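PDB 3M7K: restriction endonuclease PacI, which cuts double-stranded DNA at a rare eight-base-pair target as a metal-dependent HNH restriction endonuclease of the beta-beta-alpha-metal type. Local coordinates for a contact of chain A with DNA and the interface of chains A and B. Numbering follows the deposited sequence. Chains: chain A/B, restriction endonuclease PacI.

Contact 1: a contact of chain A with DNA. Residues chain A 21, 28, 80, 82, 84-86. With nucleotides of chain C.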
# COMPACT_ATOMS: atom_id res chain seq x y z
N SER A 21 -23.79 14.61 3.50
CA SER A 21 -22.95 15.82 3.42
C SER A 21 -23.59 16.90 2.54
O SER A 21 -24.17 16.61 1.48
CB SER A 21 -21.54 15.50 2.90
OG SER A 21 -20.70 14.95 3.91
N MET A 28 -15.00 19.89 0.53
CA MET A 28 -14.61 18.86 1.49
C MET A 28 -13.14 18.47 1.27
O MET A 28 -12.39 18.31 2.23
CB MET A 28 -15.56 17.65 1.40
CG MET A 28 -15.21 16.44 2.26
SD MET A 28 -15.82 16.48 3.96
CE MET A 28 -14.64 17.58 4.76
N ASN A 80 -13.02 5.08 3.59
CA ASN A 80 -12.03 5.94 4.25
C ASN A 80 -11.82 5.55 5.74
O ASN A 80 -12.50 4.65 6.23
CB ASN A 80 -12.34 7.43 4.04
CG ASN A 80 -13.62 7.90 4.70
OD1 ASN A 80 -14.07 7.38 5.73
ND2 ASN A 80 -14.20 8.95 4.11
N ARG A 82 -12.71 6.68 8.53
CA ARG A 82 -13.91 6.74 9.39
C ARG A 82 -14.96 5.73 8.96
O ARG A 82 -16.01 5.63 9.59
CB ARG A 82 -14.50 8.16 9.44
CG ARG A 82 -13.51 9.26 9.78
CD ARG A 82 -12.84 9.06 11.13
NE ARG A 82 -13.81 8.98 12.22
CZ ARG A 82 -14.29 10.03 12.88
NH1 ARG A 82 -13.90 11.27 12.57
NH2 ARG A 82 -15.16 9.85 13.86
N TYR A 84 -16.46 5.44 5.71
CA TYR A 84 -17.41 5.84 4.66
C TYR A 84 -16.90 5.58 3.25
O TYR A 84 -15.69 5.61 3.01
CB TYR A 84 -17.79 7.31 4.81
CG TYR A 84 -18.27 7.62 6.20
CD1 TYR A 84 -19.37 6.95 6.74
CD2 TYR A 84 -17.61 8.57 6.99
CE1 TYR A 84 -19.82 7.22 8.05
CE2 TYR A 84 -18.05 8.85 8.30
CZ TYR A 84 -19.15 8.18 8.81
OH TYR A 84 -19.56 8.46 10.09
N HIS A 85 -17.84 5.36 2.34
CA HIS A 85 -17.58 5.15 0.91
C HIS A 85 -16.89 6.36 0.28
O HIS A 85 -17.44 7.47 0.32
CB HIS A 85 -18.92 4.88 0.20
CG HIS A 85 -18.82 4.72 -1.29
ND1 HIS A 85 -19.91 4.92 -2.12
CD2 HIS A 85 -17.79 4.37 -2.08
CE1 HIS A 85 -19.53 4.70 -3.38
NE2 HIS A 85 -18.24 4.39 -3.38
N ILE A 86 -15.70 6.14 -0.28
CA ILE A 86 -14.91 7.21 -0.93
C ILE A 86 -15.47 7.49 -2.32
O ILE A 86 -15.68 6.56 -3.10
CB ILE A 86 -13.42 6.81 -1.02
CG1 ILE A 86 -12.89 6.52 0.39
CG2 ILE A 86 -12.60 7.88 -1.79
CD1 ILE A 86 -11.49 5.96 0.46
P DA C 2 -7.79 11.25 -0.04
OP1 DA C 2 -7.92 10.34 -1.21
OP2 DA C 2 -7.77 12.71 -0.26
O5' DA C 2 -8.91 10.94 1.05
C5' DA C 2 -9.59 9.66 1.04
C4' DA C 2 -10.96 9.77 1.71
O4' DA C 2 -10.78 10.04 3.13
C3' DA C 2 -11.87 10.89 1.23
O3' DA C 2 -13.25 10.44 1.27
C2' DA C 2 -11.62 12.06 2.19
C1' DA C 2 -11.28 11.32 3.49
N9 DA C 2 -10.23 11.92 4.32
C8 DA C 2 -9.35 12.93 4.03
N7 DA C 2 -8.51 13.22 5.01
C5 DA C 2 -8.86 12.32 6.01
C6 DA C 2 -8.34 12.09 7.30
N6 DA C 2 -7.32 12.79 7.80
N1 DA C 2 -8.92 11.11 8.05
C2 DA C 2 -9.95 10.42 7.53
N3 DA C 2 -10.52 10.55 6.32
C4 DA C 2 -9.91 11.52 5.61
P DA C 3 -14.36 11.24 0.42
OP1 DA C 3 -14.65 10.47 -0.82
OP2 DA C 3 -13.97 12.67 0.32
O5' DA C 3 -15.58 11.17 1.42
C5' DA C 3 -16.50 10.10 1.39
C4' DA C 3 -17.47 10.21 2.57
O4' DA C 3 -16.72 10.49 3.78
C3' DA C 3 -18.50 11.34 2.52
O3' DA C 3 -19.61 10.99 3.33
C2' DA C 3 -17.76 12.51 3.15
C1' DA C 3 -17.01 11.79 4.27
N9 DA C 3 -15.74 12.42 4.66
C8 DA C 3 -14.87 13.12 3.87
N7 DA C 3 -13.81 13.55 4.51
C5 DA C 3 -14.01 13.11 5.82
C6 DA C 3 -13.26 13.22 7.02
N6 DA C 3 -12.09 13.86 7.11
N1 DA C 3 -13.74 12.64 8.13
C2 DA C 3 -14.91 11.99 8.08
N3 DA C 3 -15.71 11.81 7.03
C4 DA C 3 -15.19 12.41 5.92
O HOH W 1 -11.90 12.60 10.48

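Contact 2: the interface of chains A and B. Residues chain A 111, 115, 132, 135-136, 139; chain B 119-120.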
# COMPACT_ATOMS: atom_id res chain seq x y z
N ILE A 111 -6.21 4.52 -3.41
CA ILE A 111 -5.43 3.28 -3.55
C ILE A 111 -3.98 3.61 -3.94
O ILE A 111 -3.04 3.15 -3.28
CB ILE A 111 -6.10 2.24 -4.51
CG1 ILE A 111 -7.31 1.61 -3.82
CG2 ILE A 111 -5.08 1.16 -4.94
CD1 ILE A 111 -8.17 0.63 -4.68
N ILE A 115 -0.49 3.31 -1.70
CA ILE A 115 0.60 2.47 -2.24
C ILE A 115 1.93 3.21 -2.33
O ILE A 115 2.96 2.73 -1.81
CB ILE A 115 0.19 1.83 -3.60
CG1 ILE A 115 -0.92 0.80 -3.31
CG2 ILE A 115 1.40 1.18 -4.30
CD1 ILE A 115 -1.60 0.22 -4.56
N ILE A 132 -1.32 -1.08 -12.03
CA ILE A 132 -2.62 -0.95 -11.37
C ILE A 132 -3.73 -0.71 -12.40
O ILE A 132 -4.80 -1.29 -12.29
CB ILE A 132 -2.59 0.18 -10.30
CG1 ILE A 132 -1.63 -0.19 -9.16
CG2 ILE A 132 -3.99 0.44 -9.74
CD1 ILE A 132 -1.16 1.00 -8.33
N ALA A 135 -4.90 -3.92 -13.81
CA ALA A 135 -5.88 -4.55 -12.92
C ALA A 135 -7.30 -3.99 -13.15
O ALA A 135 -8.27 -4.76 -13.26
CB ALA A 135 -5.49 -4.43 -11.45
N TRP A 136 -7.42 -2.66 -13.23
CA TRP A 136 -8.73 -2.04 -13.44
C TRP A 136 -9.30 -2.45 -14.81
O TRP A 136 -10.44 -2.92 -14.89
CB TRP A 136 -8.67 -0.51 -13.34
CG TRP A 136 -8.08 0.09 -12.04
CD1 TRP A 136 -7.43 1.29 -11.93
CD2 TRP A 136 -8.12 -0.46 -10.71
NE1 TRP A 136 -7.05 1.51 -10.64
CE2 TRP A 136 -7.46 0.47 -9.86
CE3 TRP A 136 -8.63 -1.63 -10.15
CZ2 TRP A 136 -7.29 0.25 -8.47
CZ3 TRP A 136 -8.48 -1.86 -8.78
CH2 TRP A 136 -7.81 -0.92 -7.96
N ARG A 139 -10.65 -5.71 -14.81
CA ARG A 139 -11.95 -5.83 -14.13
C ARG A 139 -13.11 -5.17 -14.90
O ARG A 139 -14.27 -5.26 -14.48
CB ARG A 139 -11.86 -5.23 -12.73
CG ARG A 139 -10.93 -6.00 -11.79
CD ARG A 139 -10.98 -5.42 -10.40
NE ARG A 139 -9.90 -5.90 -9.55
CZ ARG A 139 -9.80 -5.59 -8.26
NH1 ARG A 139 -10.71 -4.81 -7.70
NH2 ARG A 139 -8.78 -6.04 -7.53
N ILE B 119 -6.86 -5.89 -1.58
CA ILE B 119 -7.34 -5.20 -2.78
C ILE B 119 -7.13 -6.06 -4.02
O ILE B 119 -8.08 -6.30 -4.78
CB ILE B 119 -6.57 -3.86 -2.97
CG1 ILE B 119 -6.85 -2.92 -1.80
CG2 ILE B 119 -6.97 -3.18 -4.28
CD1 ILE B 119 -5.89 -1.70 -1.76
N PHE B 120 -5.90 -6.52 -4.23
CA PHE B 120 -5.49 -7.16 -5.50
C PHE B 120 -5.42 -8.67 -5.40
O PHE B 120 -5.04 -9.21 -4.35
CB PHE B 120 -4.11 -6.61 -5.96
CG PHE B 120 -4.11 -5.11 -6.21
CD1 PHE B 120 -3.57 -4.24 -5.28
CD2 PHE B 120 -4.70 -4.59 -7.36
CE1 PHE B 120 -3.58 -2.85 -5.50
CE2 PHE B 120 -4.73 -3.21 -7.59
CZ PHE B 120 -4.16 -2.33 -6.65

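Contact 3: the interface of chains A and B. Residues chain A 115, 119-120, 128; chain B 111, 115, 132, 136.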
# COMPACT_ATOMS: atom_id res chain seq x y z
N ILE A 115 -0.49 3.31 -1.70
CA ILE A 115 0.60 2.47 -2.24
C ILE A 115 1.93 3.21 -2.33
O ILE A 115 2.96 2.73 -1.81
CB ILE A 115 0.19 1.83 -3.60
CG1 ILE A 115 -0.92 0.80 -3.31
CG2 ILE A 115 1.40 1.18 -4.30
CD1 ILE A 115 -1.60 0.22 -4.56
N ILE A 119 7.26 5.61 0.15
CA ILE A 119 8.21 4.60 -0.32
C ILE A 119 8.74 4.95 -1.71
O ILE A 119 9.96 5.01 -1.92
CB ILE A 119 7.51 3.21 -0.39
CG1 ILE A 119 7.08 2.76 1.00
CG2 ILE A 119 8.45 2.16 -1.00
CD1 ILE A 119 6.11 1.55 0.97
N PHE A 120 7.82 5.19 -2.65
CA PHE A 120 8.17 5.31 -4.08
C PHE A 120 8.21 6.75 -4.56
O PHE A 120 7.40 7.57 -4.11
CB PHE A 120 7.16 4.50 -4.95
CG PHE A 120 7.14 3.02 -4.63
CD1 PHE A 120 6.13 2.47 -3.86
CD2 PHE A 120 8.18 2.19 -5.06
CE1 PHE A 120 6.11 1.10 -3.55
CE2 PHE A 120 8.19 0.83 -4.76
CZ PHE A 120 7.14 0.27 -3.99
N LEU A 128 4.29 1.69 -11.28
CA LEU A 128 3.27 0.94 -10.53
C LEU A 128 1.86 1.27 -11.05
O LEU A 128 1.02 0.38 -11.18
CB LEU A 128 3.34 1.22 -9.02
CG LEU A 128 4.38 0.45 -8.22
CD1 LEU A 128 5.81 0.88 -8.57
CD2 LEU A 128 4.15 0.62 -6.73
N ILE B 111 6.61 -4.79 1.98
CA ILE B 111 6.13 -3.76 1.04
C ILE B 111 5.04 -4.35 0.12
O ILE B 111 3.96 -3.78 0.01
CB ILE B 111 7.28 -3.06 0.26
CG1 ILE B 111 8.04 -2.12 1.20
CG2 ILE B 111 6.74 -2.30 -0.96
CD1 ILE B 111 9.31 -1.42 0.61
N ILE B 115 0.96 -3.63 0.05
CA ILE B 115 0.37 -3.14 -1.22
C ILE B 115 -0.80 -3.99 -1.70
O ILE B 115 -1.90 -3.46 -1.98
CB ILE B 115 1.47 -2.97 -2.31
CG1 ILE B 115 2.37 -1.81 -1.88
CG2 ILE B 115 0.84 -2.73 -3.70
CD1 ILE B 115 3.64 -1.63 -2.74
N ILE B 132 7.28 -3.03 -9.25
CA ILE B 132 8.05 -2.80 -8.03
C ILE B 132 9.50 -3.27 -8.21
O ILE B 132 10.42 -2.59 -7.78
CB ILE B 132 7.38 -3.48 -6.80
CG1 ILE B 132 6.02 -2.83 -6.51
CG2 ILE B 132 8.28 -3.40 -5.56
CD1 ILE B 132 5.08 -3.70 -5.68
N TRP B 136 13.27 -1.38 -7.69
CA TRP B 136 14.45 -1.91 -6.98
C TRP B 136 15.66 -1.94 -7.92
O TRP B 136 16.73 -1.42 -7.57
CB TRP B 136 14.19 -3.30 -6.41
CG TRP B 136 12.98 -3.47 -5.46
CD1 TRP B 136 12.25 -4.61 -5.29
CD2 TRP B 136 12.39 -2.49 -4.58
NE1 TRP B 136 11.25 -4.41 -4.37
CE2 TRP B 136 11.31 -3.12 -3.91
CE3 TRP B 136 12.67 -1.15 -4.28
CZ2 TRP B 136 10.49 -2.46 -2.98
CZ3 TRP B 136 11.87 -0.48 -3.35
CH2 TRP B 136 10.79 -1.14 -2.71

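Contact 4: a contact of chain A with DNA. Residues chain A 17, 19, 21, 84-85, 87. With nucleotides of chain C.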
# COMPACT_ATOMS: atom_id res chain seq x y z
N TYR A 17 -21.66 14.58 -2.74
CA TYR A 17 -21.63 13.23 -2.17
C TYR A 17 -23.00 12.55 -2.14
O TYR A 17 -24.01 13.22 -2.13
CB TYR A 17 -21.09 13.27 -0.74
CG TYR A 17 -19.63 13.65 -0.64
CD1 TYR A 17 -19.26 14.89 -0.14
CD2 TYR A 17 -18.62 12.75 -1.03
CE1 TYR A 17 -17.91 15.25 -0.02
CE2 TYR A 17 -17.27 13.10 -0.93
CZ TYR A 17 -16.93 14.35 -0.42
OH TYR A 17 -15.62 14.71 -0.30
N GLY A 19 -24.06 10.64 0.35
CA GLY A 19 -24.51 10.60 1.74
C GLY A 19 -25.13 11.91 2.21
O GLY A 19 -25.58 12.72 1.39
N SER A 21 -23.79 14.61 3.50
CA SER A 21 -22.95 15.82 3.42
C SER A 21 -23.59 16.90 2.54
O SER A 21 -24.17 16.61 1.48
CB SER A 21 -21.54 15.50 2.90
OG SER A 21 -20.70 14.95 3.91
N TYR A 84 -16.46 5.44 5.71
CA TYR A 84 -17.41 5.84 4.66
C TYR A 84 -16.90 5.58 3.25
O TYR A 84 -15.69 5.61 3.01
CB TYR A 84 -17.79 7.31 4.81
CG TYR A 84 -18.27 7.62 6.20
CD1 TYR A 84 -19.37 6.95 6.74
CD2 TYR A 84 -17.61 8.57 6.99
CE1 TYR A 84 -19.82 7.22 8.05
CE2 TYR A 84 -18.05 8.85 8.30
CZ TYR A 84 -19.15 8.18 8.81
OH TYR A 84 -19.56 8.46 10.09
N HIS A 85 -17.84 5.36 2.34
CA HIS A 85 -17.58 5.15 0.91
C HIS A 85 -16.89 6.36 0.28
O HIS A 85 -17.44 7.47 0.32
CB HIS A 85 -18.92 4.88 0.20
CG HIS A 85 -18.82 4.72 -1.29
ND1 HIS A 85 -19.91 4.92 -2.12
CD2 HIS A 85 -17.79 4.37 -2.08
CE1 HIS A 85 -19.53 4.70 -3.38
NE2 HIS A 85 -18.24 4.39 -3.38
N GLN A 87 -15.71 8.76 -2.62
CA GLN A 87 -16.46 9.15 -3.81
C GLN A 87 -15.73 10.21 -4.62
O GLN A 87 -16.24 10.70 -5.64
CB GLN A 87 -17.84 9.65 -3.41
CG GLN A 87 -18.68 8.60 -2.70
CD GLN A 87 -19.80 9.21 -1.87
OE1 GLN A 87 -20.66 9.91 -2.41
NE2 GLN A 87 -19.79 8.96 -0.56
P DA C 3 -14.36 11.24 0.42
OP1 DA C 3 -14.65 10.47 -0.82
OP2 DA C 3 -13.97 12.67 0.32
O5' DA C 3 -15.58 11.17 1.42
C5' DA C 3 -16.50 10.10 1.39
C4' DA C 3 -17.47 10.21 2.57
O4' DA C 3 -16.72 10.49 3.78
C3' DA C 3 -18.50 11.34 2.52
O3' DA C 3 -19.61 10.99 3.33
C2' DA C 3 -17.76 12.51 3.15
C1' DA C 3 -17.01 11.79 4.27
N9 DA C 3 -15.74 12.42 4.66
C8 DA C 3 -14.87 13.12 3.87
N7 DA C 3 -13.81 13.55 4.51
C5 DA C 3 -14.01 13.11 5.82
C6 DA C 3 -13.26 13.22 7.02
N6 DA C 3 -12.09 13.86 7.11
N1 DA C 3 -13.74 12.64 8.13
C2 DA C 3 -14.91 11.99 8.08
N3 DA C 3 -15.71 11.81 7.03
C4 DA C 3 -15.19 12.41 5.92
P DG C 4 -21.13 11.12 2.82
OP1 DG C 4 -21.35 10.19 1.70
OP2 DG C 4 -21.37 12.55 2.58
O5' DG C 4 -22.00 10.71 4.10
C5' DG C 4 -21.50 9.74 5.00
C4' DG C 4 -21.09 10.36 6.32
O4' DG C 4 -20.13 11.42 6.16
C3' DG C 4 -22.20 11.03 7.11
O3' DG C 4 -22.67 10.10 8.06
C2' DG C 4 -21.55 12.26 7.77
C1' DG C 4 -20.09 12.02 7.43
N9 DG C 4 -19.17 13.15 7.34
C8 DG C 4 -19.01 14.04 6.31
N7 DG C 4 -18.07 14.92 6.53
C5 DG C 4 -17.58 14.58 7.78
C6 DG C 4 -16.56 15.16 8.55
O6 DG C 4 -15.85 16.12 8.26
N1 DG C 4 -16.38 14.50 9.77
C2 DG C 4 -17.10 13.41 10.19
N2 DG C 4 -16.79 12.89 11.39
N3 DG C 4 -18.06 12.85 9.47
C4 DG C 4 -18.25 13.49 8.29
O HOH W 2 -18.62 10.61 11.47

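Contact 1: a contact of chain A with DNA
A:Asn80 and A:Ile86 meet the deoxyribose of DA2, the first of two deoxyadenosines followed here along the strand held by this HNH endonuclease. CB of A:Asn80 lies 3.6 Å from C4' of DA2, and the branched A:Ile86 adds its CG1 to the same carbon at 4.0 Å, a greasy neighbour for the sugar. At the next step the amide of A:Asn80, able to donate and accept at once, takes over. Its ND2 donates to the sugar ring oxygen O4' of DA3 at 3.0 Å, with the acceptor close to the amide plane, and makes a weak bond to O3' of DA2. OD1 accepts from the backbone N of A:Tyr84 at 3.1 Å, a donor standing 55° out of the carbonyl plane, which helps to fix ND2 toward the DNA. The base of DA3 is unpaired. SD of A:Met28, on a chain bent at chi2 (86°), lies over one face at the five-membered ring, 3.5 Å from C8, a soft polarisable atom suited to a purine. On the opposite side of the base plane, just past the C2 edge, CG of A:Arg82 comes within 3.5 Å of C2; the long arginine chain lets NH1 still reach N1 through a water. CD2 of A:Tyr84 is 3.8 Å from N3.

Contact 2: the interface of chains A and B
B:Phe120 projects from chain B into a greasy pocket of chain A, formed by helices 110-116 and 122-139 of this HNH endonuclease, in the two-fold interface between its subunits. Apolar packing dominates. The outer rim of the phenyl ring does the touching: CE1 meets CD1 of A:Ile115 at 3.8 Å, while CZ packs on CG2 of A:Ile111 and CE2 on CH2 of the indole of A:Trp136. The tryptophan and phenylalanine side chains run at about a right angle to each other, and A:Ala135, small enough to admit the ring, offers its CB to CE2. Within chain B, CG2 of B:Ile119 sits over the centre of the phenyl face, 3.5 Å above its plane, which probably helps to limit turning of the ring. The same methyl reaches CD1 of A:Ile111 at 4.0 Å, the two isoleucines meeting tip to tip. Hydrogen bonding comes from A:Arg139, whose chain is extended from CG to NE (chi2 -175°) and thus long enough to cross the boundary. NH2 donates to the backbone O of B:Ile119 at 2.9 Å; the oxygen lies near the guanidinium plane, whereas the donor is tilted 32° from the carbonyl plane. One guanidinium face rests near CZ3 of A:Trp136.

Contact 3: the interface of chains A and B
Helix 110-116, the loop at residues 119-120 and helix 122-139 of chain A meet helices 110-116 and 122-139 of chain B, around the two-fold axis of the endonuclease dimer. A:Ile115 faces its own twin: the side chains cross at about a right angle, and CG2 of A:Ile115 lies 3.9 Å from CD1 of B:Ile115. Beta-branched residues suit a helix pair here, since each offers two arms to the other. CD1 of B:Ile115 also reaches CE1 of A:Phe120 at 3.8 Å, so one methyl of chain B packs between A:Ile115 and A:Phe120. By the two-fold symmetry the phenyl ring of A:Phe120 enters chain B rim foremost, and its CZ also nears CG2 of B:Ile132 at 4.1 Å. Its own chain holds it on both faces, with CG2 of A:Ile119 on one and CD2 of A:Leu128 toward the rim of the other, while the backbone O of A:Ile115 lies in plane at its edge. A torsion chi1 of -61° sets the ring beside its backbone N, aiming it across the boundary. Cutting this residue back to alanine would probably leave B:Ile111, B:Ile115 and B:Trp136 without their shared partner and open a gap between the subunits. Farther along helix 122-139, CD2 of A:Leu128 touches CG1 of B:Ile132 at 3.9 Å.

Contact 4: a contact of chain A with DNA
A:Tyr17 and A:Ser21 hold successive phosphates of the DNA strand in the HNH endonuclease's product complex. Among the hydrogen bonds, the phenol OH of A:Tyr17 donates to OP2 of DA3 at 2.7 Å. The backbone N of A:Gln87 donates to OP1 of the same phosphate at 2.7 Å. The next phosphate, that of DG4, takes OG of A:Ser21 on OP2 at 2.8 Å and the amide NE2 of A:Gln87 on OP1 at 3.0 Å. Glutamine suits this place because one NH2 can serve two acceptors: NE2 also donates to the backbone O of A:His85 at 2.9 Å, and both oxygens lie near the amide plane, which fixes the rotation of the group. The chain of A:Gln87 is extended beyond CG (chi2 159°), long enough to reach the phosphate. Packing on sugars is the second kind of contact. C4' of DG4 stands over the middle of the A:Tyr84 ring, 3.6 Å from its centroid, in a CH-pi contact, while C2' of DA3 stands over the centre of one face of the A:Tyr17 ring. With phenylalanine in place of A:Tyr17, the ring could still lie against the sugar, but OP2 of DA3 would probably lose its hydroxyl donor. Through water, OH of A:Tyr84 reaches N2 and N3 of DG4, on the minor-groove edge of this paired base. Together these groups fix the backbone on either side of the unpaired DA3 and probably help hold the disrupted target.

Contact 1 and contact 4 form one continuous DNA-binding surface: their C-alpha centres lie about 5 Å apart, and they share A:Ser21, A:Tyr84 and A:His85. Contact 2 and contact 3, about 13 Å apart with A:Ile115 in common, are neighbouring parts of the two-fold interface, where helices 110-116 and 122-139 serve both. Roughly 20 Å separates the centres of contact 1 and contact 2, and 28 Å those of contact 3 and contact 4, so dimer formation and DNA grip use separate surfaces. The pairing of subunits probably sets two such DNA-binding surfaces in register, in keeping with cutting both strands of the target.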